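Local coordinates for dihydropteroate synthase (PDB 2Y5S), which probably catalyses the condensation of para-aminobenzoate with 6-hydroxymethyl-7,8-dihydropterin diphosphate to 7,8-dihydropteroate in folate biosynthesis, at residues 53-58 against 272-277; 66-71 against 104-109; 257-262 against 278-283. All coordinates share one frame; numbering follows the deposited sequence.

Contact 1: 53-58 against 272-277; sequences ERMIAE and HDVAAT
Met55 and Val274 make the dense, apolar half of this contact, where the C-terminal part of helix 45-58 meets the start of helix 274-291 on the outside of the TIM barrel. Val274 CG2 lies 3.7 Å from Met55 CG, with Met55 SD little farther off, and the two side chains meet at roughly a right angle. The other branch, Val274 CG1, is anti to its own backbone N (chi1 174°) and packs against the aliphatic base of Glu58, with Val274 CG1 3.8 Å from Glu58 CB. Inward, Met55 continues onto Leu29 and Leu63 of the barrel strands.

The polar half is more open. Here the extended chain of Glu58 runs past the methyl of Ala275, and Glu58 OE1 accepts a bent hydrogen bond from Ala275 N at 3.1 Å (140° at the hydrogen), met from above the carboxylate plane. A water donates to the same Glu58 OE1 at 2.7 Å and accepts from Val274 N at 3.1 Å.

One carboxylate oxygen thus serves two first-turn amides of helix 274-291, directly and through water. A negative charge here would be favoured by the N-terminal end of the helix, probably helping Glu58 stay ionised.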
# COMPACT_ATOMS: atom_id res chain seq x y z
N GLU B 53 6.56 -11.73 21.22
CA GLU B 53 7.24 -12.81 20.51
C GLU B 53 6.66 -13.02 19.11
O GLU B 53 7.41 -13.13 18.14
CB GLU B 53 7.16 -14.12 21.32
CG GLU B 53 8.14 -14.16 22.47
CD GLU B 53 7.82 -15.22 23.51
OE1 GLU B 53 7.00 -16.12 23.24
OE2 GLU B 53 8.39 -15.14 24.61
N ARG B 54 5.33 -13.06 19.02
CA ARG B 54 4.65 -13.15 17.73
C ARG B 54 5.02 -11.98 16.80
O ARG B 54 5.32 -12.19 15.63
CB ARG B 54 3.12 -13.21 17.95
CG ARG B 54 2.25 -13.15 16.68
CD ARG B 54 2.58 -14.26 15.70
NE ARG B 54 2.58 -15.58 16.33
CZ ARG B 54 1.52 -16.39 16.44
NH1 ARG B 54 0.33 -16.04 15.96
NH2 ARG B 54 1.65 -17.57 17.04
N MET B 55 5.01 -10.76 17.33
CA MET B 55 5.35 -9.57 16.51
C MET B 55 6.80 -9.61 16.00
O MET B 55 7.05 -9.31 14.83
CB MET B 55 5.05 -8.26 17.25
CG MET B 55 3.55 -7.91 17.22
SD MET B 55 3.14 -6.30 17.93
CE MET B 55 3.84 -6.47 19.56
N ILE B 56 7.74 -10.02 16.85
CA ILE B 56 9.11 -10.23 16.41
C ILE B 56 9.17 -11.30 15.31
O ILE B 56 9.81 -11.10 14.28
CB ILE B 56 10.05 -10.61 17.59
CG1 ILE B 56 10.20 -9.42 18.54
CG2 ILE B 56 11.43 -11.06 17.05
CD1 ILE B 56 10.50 -9.82 19.98
N ALA B 57 8.48 -12.42 15.50
CA ALA B 57 8.42 -13.47 14.48
C ALA B 57 7.84 -12.95 13.16
O ALA B 57 8.24 -13.40 12.08
CB ALA B 57 7.59 -14.67 14.99
N GLU B 58 6.91 -11.99 13.24
CA GLU B 58 6.29 -11.41 12.05
C GLU B 58 7.17 -10.34 11.37
O GLU B 58 6.85 -9.89 10.29
CB GLU B 58 4.92 -10.81 12.37
CG GLU B 58 3.85 -11.86 12.61
CD GLU B 58 2.52 -11.26 13.05
OE1 GLU B 58 2.33 -10.04 12.94
OE2 GLU B 58 1.66 -12.02 13.51
N HIS B 272 -0.18 -1.81 14.27
CA HIS B 272 -0.77 -2.95 14.94
C HIS B 272 -0.52 -4.22 14.15
O HIS B 272 -0.24 -5.26 14.71
CB HIS B 272 -2.28 -2.76 15.07
CG HIS B 272 -2.67 -1.65 15.98
ND1 HIS B 272 -2.97 -0.38 15.52
CD2 HIS B 272 -2.82 -1.61 17.33
CE1 HIS B 272 -3.28 0.39 16.55
NE2 HIS B 272 -3.20 -0.33 17.66
N ASP B 273 -0.63 -4.10 12.82
CA ASP B 273 -0.65 -5.27 11.94
C ASP B 273 0.73 -5.50 11.34
O ASP B 273 1.02 -5.04 10.25
CB ASP B 273 -1.73 -5.09 10.88
CG ASP B 273 -3.06 -4.80 11.49
OD1 ASP B 273 -3.67 -5.76 11.98
OD2 ASP B 273 -3.46 -3.60 11.53
N VAL B 274 1.57 -6.21 12.08
CA VAL B 274 2.99 -6.26 11.77
C VAL B 274 3.27 -7.08 10.51
O VAL B 274 3.95 -6.60 9.61
CB VAL B 274 3.81 -6.81 12.94
CG1 VAL B 274 5.28 -6.99 12.53
CG2 VAL B 274 3.66 -5.87 14.13
N ALA B 275 2.76 -8.31 10.44
CA ALA B 275 2.99 -9.18 9.27
C ALA B 275 2.57 -8.49 7.98
O ALA B 275 3.28 -8.57 6.95
CB ALA B 275 2.24 -10.53 9.41
N ALA B 276 1.38 -7.89 8.00
CA ALA B 276 0.84 -7.24 6.82
C ALA B 276 1.69 -6.05 6.40
O ALA B 276 1.92 -5.84 5.21
CB ALA B 276 -0.64 -6.81 7.05
N THR B 277 2.15 -5.28 7.37
CA THR B 277 3.01 -4.13 7.09
C THR B 277 4.36 -4.56 6.53
O THR B 277 4.84 -4.00 5.54
CB THR B 277 3.18 -3.24 8.35
OG1 THR B 277 1.88 -2.87 8.84
CG2 THR B 277 3.93 -1.97 8.03
O HOH W 1 0.46 -8.38 14.03

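Contact 2: 66-71 against 104-109; sequences GGESTR and TYKPAV. With 78H (7,8-dihydropteroate), chain P.
Glu68 reaches from the loop after strand 62-66 to Tyr105 and Lys106, in the loop after strand 100-103, so the contact ties together two neighbouring loops at the C-terminal, ligand-binding mouth of the TIM barrel.

The charged and polar bonds centre on the Glu68 carboxylate. Glu68 CG is anti to the backbone N (chi1 -171°) and the chain stays extended, which takes the carboxylate across to its partners. Glu68 OE1 forms a salt bridge with Lys106 NZ, modelled at 2.5 Å, a length probably too short to be taken literally; the ammonium group has a second carboxylate in Glu82 of helix 79-93. Glu68 OE2 accepts from Tyr105 OH at 2.8 Å on its syn side, 17° out of the carboxylate plane. With Glu68 OE1 and Glu82 also close to each other, Lys106 probably offsets their like charges. A water donates both to Glu68 OE1 and to Thr104 OG1, and lies over one face of the Tyr105 ring, toward its rim. Thr104 OG1, also hydrogen-bonded to Glu82, accepts from Lys106 N at 3.1 Å in an ST turn just ahead of helix 107-115.

Apolar packing is slighter: Thr70 CG2 sits at the edge of the Tyr105 ring, 4.0 Å from Tyr105 CD2, while Trp125 meets that ring edge-to-face.

On the ligand side, Thr70 and Arg71 belong to the 7,8-dihydropteroate pocket. Thr70 centres an inverse gamma turn and its hydroxyl is hydrogen-bonded to Asp103. The poorly ordered Arg71 is modelled with ligand C17 over one face of its guanidinium, and Arg71 CB approaches ligand N11 to 3.4 Å.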
# COMPACT_ATOMS: atom_id res chain seq x y z
N GLY B 66 3.08 0.31 25.88
CA GLY B 66 2.28 1.36 26.49
C GLY B 66 1.34 0.79 27.52
O GLY B 66 0.56 -0.10 27.20
N GLY B 67 1.41 1.31 28.75
CA GLY B 67 0.53 0.90 29.84
C GLY B 67 -0.72 1.75 29.98
O GLY B 67 -1.52 1.54 30.89
N GLU B 68 -0.90 2.70 29.06
CA GLU B 68 -2.05 3.61 29.09
C GLU B 68 -2.80 3.57 27.77
O GLU B 68 -2.38 2.91 26.82
CB GLU B 68 -1.56 5.04 29.37
CG GLU B 68 -2.66 6.07 29.63
CD GLU B 68 -2.15 7.35 30.28
OE1 GLU B 68 -1.02 7.34 30.82
OE2 GLU B 68 -2.88 8.36 30.25
N SER B 69 -3.94 4.26 27.72
CA SER B 69 -4.49 4.72 26.46
C SER B 69 -4.02 6.18 26.25
O SER B 69 -4.63 7.13 26.76
CB SER B 69 -6.01 4.58 26.46
OG SER B 69 -6.49 4.51 25.12
N THR B 70 -2.91 6.31 25.53
CA THR B 70 -2.30 7.60 25.18
C THR B 70 -2.96 8.17 23.91
O THR B 70 -2.26 8.59 22.98
CB THR B 70 -0.77 7.42 24.91
OG1 THR B 70 -0.56 6.15 24.29
CG2 THR B 70 0.06 7.50 26.18
N ARG B 71 -4.29 8.17 23.87
CA ARG B 71 -5.04 8.74 22.75
C ARG B 71 -6.00 9.81 23.27
O ARG B 71 -6.29 9.84 24.47
CB ARG B 71 -5.83 7.64 22.02
CG ARG B 71 -7.00 7.04 22.82
CD ARG B 71 -7.75 5.97 22.03
NE ARG B 71 -6.91 4.82 21.72
CZ ARG B 71 -7.32 3.73 21.06
NH1 ARG B 71 -8.58 3.62 20.64
NH2 ARG B 71 -6.47 2.74 20.83
N THR B 104 4.89 6.75 26.68
CA THR B 104 4.52 7.48 27.88
C THR B 104 4.92 8.94 27.83
O THR B 104 5.93 9.30 27.22
CB THR B 104 5.18 6.89 29.14
OG1 THR B 104 4.59 7.50 30.30
CG2 THR B 104 6.69 7.12 29.12
N TYR B 105 4.11 9.76 28.49
CA TYR B 105 4.40 11.18 28.70
C TYR B 105 4.68 11.50 30.18
O TYR B 105 4.94 12.66 30.51
CB TYR B 105 3.22 12.02 28.21
CG TYR B 105 1.89 11.69 28.87
CD1 TYR B 105 1.52 12.29 30.07
CD2 TYR B 105 1.02 10.80 28.29
CE1 TYR B 105 0.32 12.01 30.67
CE2 TYR B 105 -0.20 10.50 28.89
CZ TYR B 105 -0.54 11.11 30.08
OH TYR B 105 -1.73 10.83 30.68
N LYS B 106 4.64 10.49 31.05
CA LYS B 106 4.87 10.69 32.47
C LYS B 106 6.35 10.58 32.79
O LYS B 106 6.94 9.52 32.63
CB LYS B 106 4.08 9.67 33.29
CG LYS B 106 2.59 9.79 33.12
CD LYS B 106 1.86 9.10 34.26
CE LYS B 106 0.34 9.13 34.07
NZ LYS B 106 -0.05 8.57 32.76
N PRO B 107 6.97 11.69 33.25
CA PRO B 107 8.38 11.63 33.64
C PRO B 107 8.77 10.48 34.59
O PRO B 107 9.82 9.87 34.39
CB PRO B 107 8.62 12.99 34.29
CG PRO B 107 7.67 13.90 33.56
CD PRO B 107 6.44 13.07 33.36
N ALA B 108 7.93 10.15 35.57
CA ALA B 108 8.25 9.04 36.48
C ALA B 108 8.32 7.69 35.75
O ALA B 108 9.09 6.80 36.12
CB ALA B 108 7.25 8.96 37.64
N VAL B 109 7.51 7.53 34.72
CA VAL B 109 7.52 6.30 33.95
C VAL B 109 8.78 6.31 33.09
O VAL B 109 9.43 5.27 32.92
CB VAL B 109 6.24 6.16 33.10
CG1 VAL B 109 6.29 4.90 32.25
CG2 VAL B 109 5.00 6.12 34.02
O4 78H P . 0.88 8.40 16.27
C4 78H P . 1.51 8.15 17.30
C5 78H P . 0.89 7.60 18.44
N3 78H P . 2.88 8.44 17.35
C9 78H P . 1.70 7.37 19.58
N5 78H P . -0.42 7.26 18.43
C2 78H P . 3.63 8.20 18.54
N8 78H P . 1.15 6.83 20.74
N1 78H P . 3.01 7.66 19.61
C6 78H P . -1.01 6.77 19.54
N2 78H P . 4.94 8.51 18.61
C7 78H P . -0.30 6.67 20.89
C10 78H P . -2.45 6.32 19.50
N11 78H P . -3.34 7.47 19.70
C15 78H P . -4.35 7.65 18.86
C16 78H P . -4.57 8.88 18.26
C17 78H P . -5.17 6.55 18.56
C18 78H P . -5.62 9.04 17.37
C19 78H P . -6.22 6.71 17.67
C20 78H P . -6.45 7.95 17.09
C21 78H P . -7.60 8.12 16.08
O22 78H P . -7.57 9.14 15.39
O23 78H P . -8.41 7.18 15.91
O HOH W 2 1.70 7.68 29.91

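Contact 3: 257-262 against 278-283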
# COMPACT_ATOMS: atom_id res chain seq x y z
N ALA B 257 -1.57 3.48 4.34
CA ALA B 257 -1.03 4.67 4.99
C ALA B 257 0.47 4.50 5.34
O ALA B 257 1.29 5.41 5.09
CB ALA B 257 -1.85 5.01 6.23
N ALA B 258 0.82 3.35 5.88
CA ALA B 258 2.24 3.05 6.17
C ALA B 258 3.11 3.11 4.93
O ALA B 258 4.19 3.73 4.94
CB ALA B 258 2.36 1.69 6.89
N LEU B 259 2.63 2.53 3.83
CA LEU B 259 3.35 2.62 2.54
C LEU B 259 3.53 4.03 2.04
O LEU B 259 4.60 4.41 1.55
CB LEU B 259 2.63 1.81 1.46
CG LEU B 259 2.81 0.30 1.54
CD1 LEU B 259 1.73 -0.42 0.71
CD2 LEU B 259 4.25 -0.10 1.09
N CYS B 260 2.45 4.81 2.09
CA CYS B 260 2.52 6.22 1.76
C CYS B 260 3.56 6.96 2.60
O CYS B 260 4.34 7.77 2.08
CB CYS B 260 1.15 6.87 1.95
SG CYS B 260 1.15 8.57 1.51
N ALA B 261 3.59 6.68 3.89
CA ALA B 261 4.54 7.33 4.78
C ALA B 261 5.97 6.97 4.39
O ALA B 261 6.83 7.85 4.32
CB ALA B 261 4.28 6.96 6.24
N VAL B 262 6.23 5.70 4.10
CA VAL B 262 7.61 5.31 3.71
C VAL B 262 7.94 5.86 2.33
O VAL B 262 9.07 6.24 2.10
CB VAL B 262 7.90 3.78 3.83
CG1 VAL B 262 7.65 3.31 5.27
CG2 VAL B 262 7.09 2.95 2.84
N VAL B 278 4.94 -5.58 7.14
CA VAL B 278 6.21 -6.12 6.71
C VAL B 278 6.15 -6.67 5.28
O VAL B 278 7.01 -6.36 4.45
CB VAL B 278 6.70 -7.19 7.70
CG1 VAL B 278 7.87 -8.00 7.12
CG2 VAL B 278 7.11 -6.51 9.08
N ASP B 279 5.12 -7.45 4.98
CA ASP B 279 4.89 -7.98 3.63
C ASP B 279 4.77 -6.83 2.62
O ASP B 279 5.41 -6.87 1.54
CB ASP B 279 3.63 -8.85 3.59
CG ASP B 279 3.84 -10.26 4.17
OD1 ASP B 279 5.00 -10.66 4.45
OD2 ASP B 279 2.83 -10.99 4.31
N ALA B 280 3.97 -5.82 2.95
CA ALA B 280 3.83 -4.64 2.10
C ALA B 280 5.16 -3.96 1.89
O ALA B 280 5.47 -3.58 0.77
CB ALA B 280 2.81 -3.63 2.68
N LEU B 281 5.97 -3.85 2.94
CA LEU B 281 7.27 -3.19 2.82
C LEU B 281 8.29 -4.06 2.07
O LEU B 281 9.24 -3.54 1.51
CB LEU B 281 7.80 -2.75 4.21
CG LEU B 281 7.09 -1.53 4.84
CD1 LEU B 281 7.69 -1.18 6.20
CD2 LEU B 281 7.14 -0.29 3.94
N SER B 282 8.11 -5.37 2.05
CA SER B 282 8.96 -6.23 1.21
C SER B 282 8.72 -5.92 -0.28
O SER B 282 9.66 -5.82 -1.08
CB SER B 282 8.71 -7.71 1.48
OG SER B 282 9.10 -8.09 2.78
N VAL B 283 7.45 -5.75 -0.65
CA VAL B 283 7.11 -5.39 -2.01
C VAL B 283 7.67 -4.01 -2.34
O VAL B 283 8.29 -3.81 -3.37
CB VAL B 283 5.59 -5.44 -2.24
CG1 VAL B 283 5.23 -4.85 -3.64
CG2 VAL B 283 5.08 -6.89 -2.06
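Leu281 leaves helix 274-291 at the flank, and its outer CD2 methyl bears on the forked end of Val262. Leu281 CD2 stands 3.4 Å from Val262 CG2, tighter than usual for two carbons, and 3.9 Å from Val262 CG1, so the single methyl presses on both prongs of the valine. Leu281 CG is anti to its carbonyl carbon (chi1 -73°); with CD1 running on anti to CA, CD2 is turned off the line of the chain, onto Val262.

These are two consecutive outer helices of the TIM barrel, joined through strand 268-271 in an alpha-beta-alpha succession. The axes of segments 257-262 and 278-283 pass 10.2 Å apart at a crossing angle of -41°, a spacing that leaves room for leucines between the backbones.

Leu259 fills the ground over Ala280, where the small side chain leaves a shallow hollow. The leucine fork straddles this residue: Leu259 CD1 rests 3.9 Å from the Ala280 methyl carbon CB, while Leu259 CD2 comes to 3.7 Å from the backbone atom Ala280 O. Leu259 CD2 also flanks Leu281 CD2. Trp284, a turn beyond Ala280, touches both Leu259 and Val262, and Leu259 reaches Ala256 of the second subunit. Val25 of strand 24-30 lies against Leu281 on the barrel side.

Overall arrangement
Contacts 1 and 3 share helix 274-291, which is held at its first turn by helix 45-58 and farther along by helix 251-263. Their centres are about 13 Å apart and they touch, Glu58 O lying 3.6 Å from Val278 CG2. Contact 2 is at the ligand-binding mouth, with its centre about 23 Å from that of contact 1 and about 27 Å from that of contact 3, and joins loops instead of packing helices. The chemistry follows this placement: contact 3 is buried and apolar beside the subunit interface, contact 1 is partly buried and mixes packing with a direct and a water-bridged link from one carboxylate to backbone amides, and contact 2, also buried, is chiefly ionic and polar.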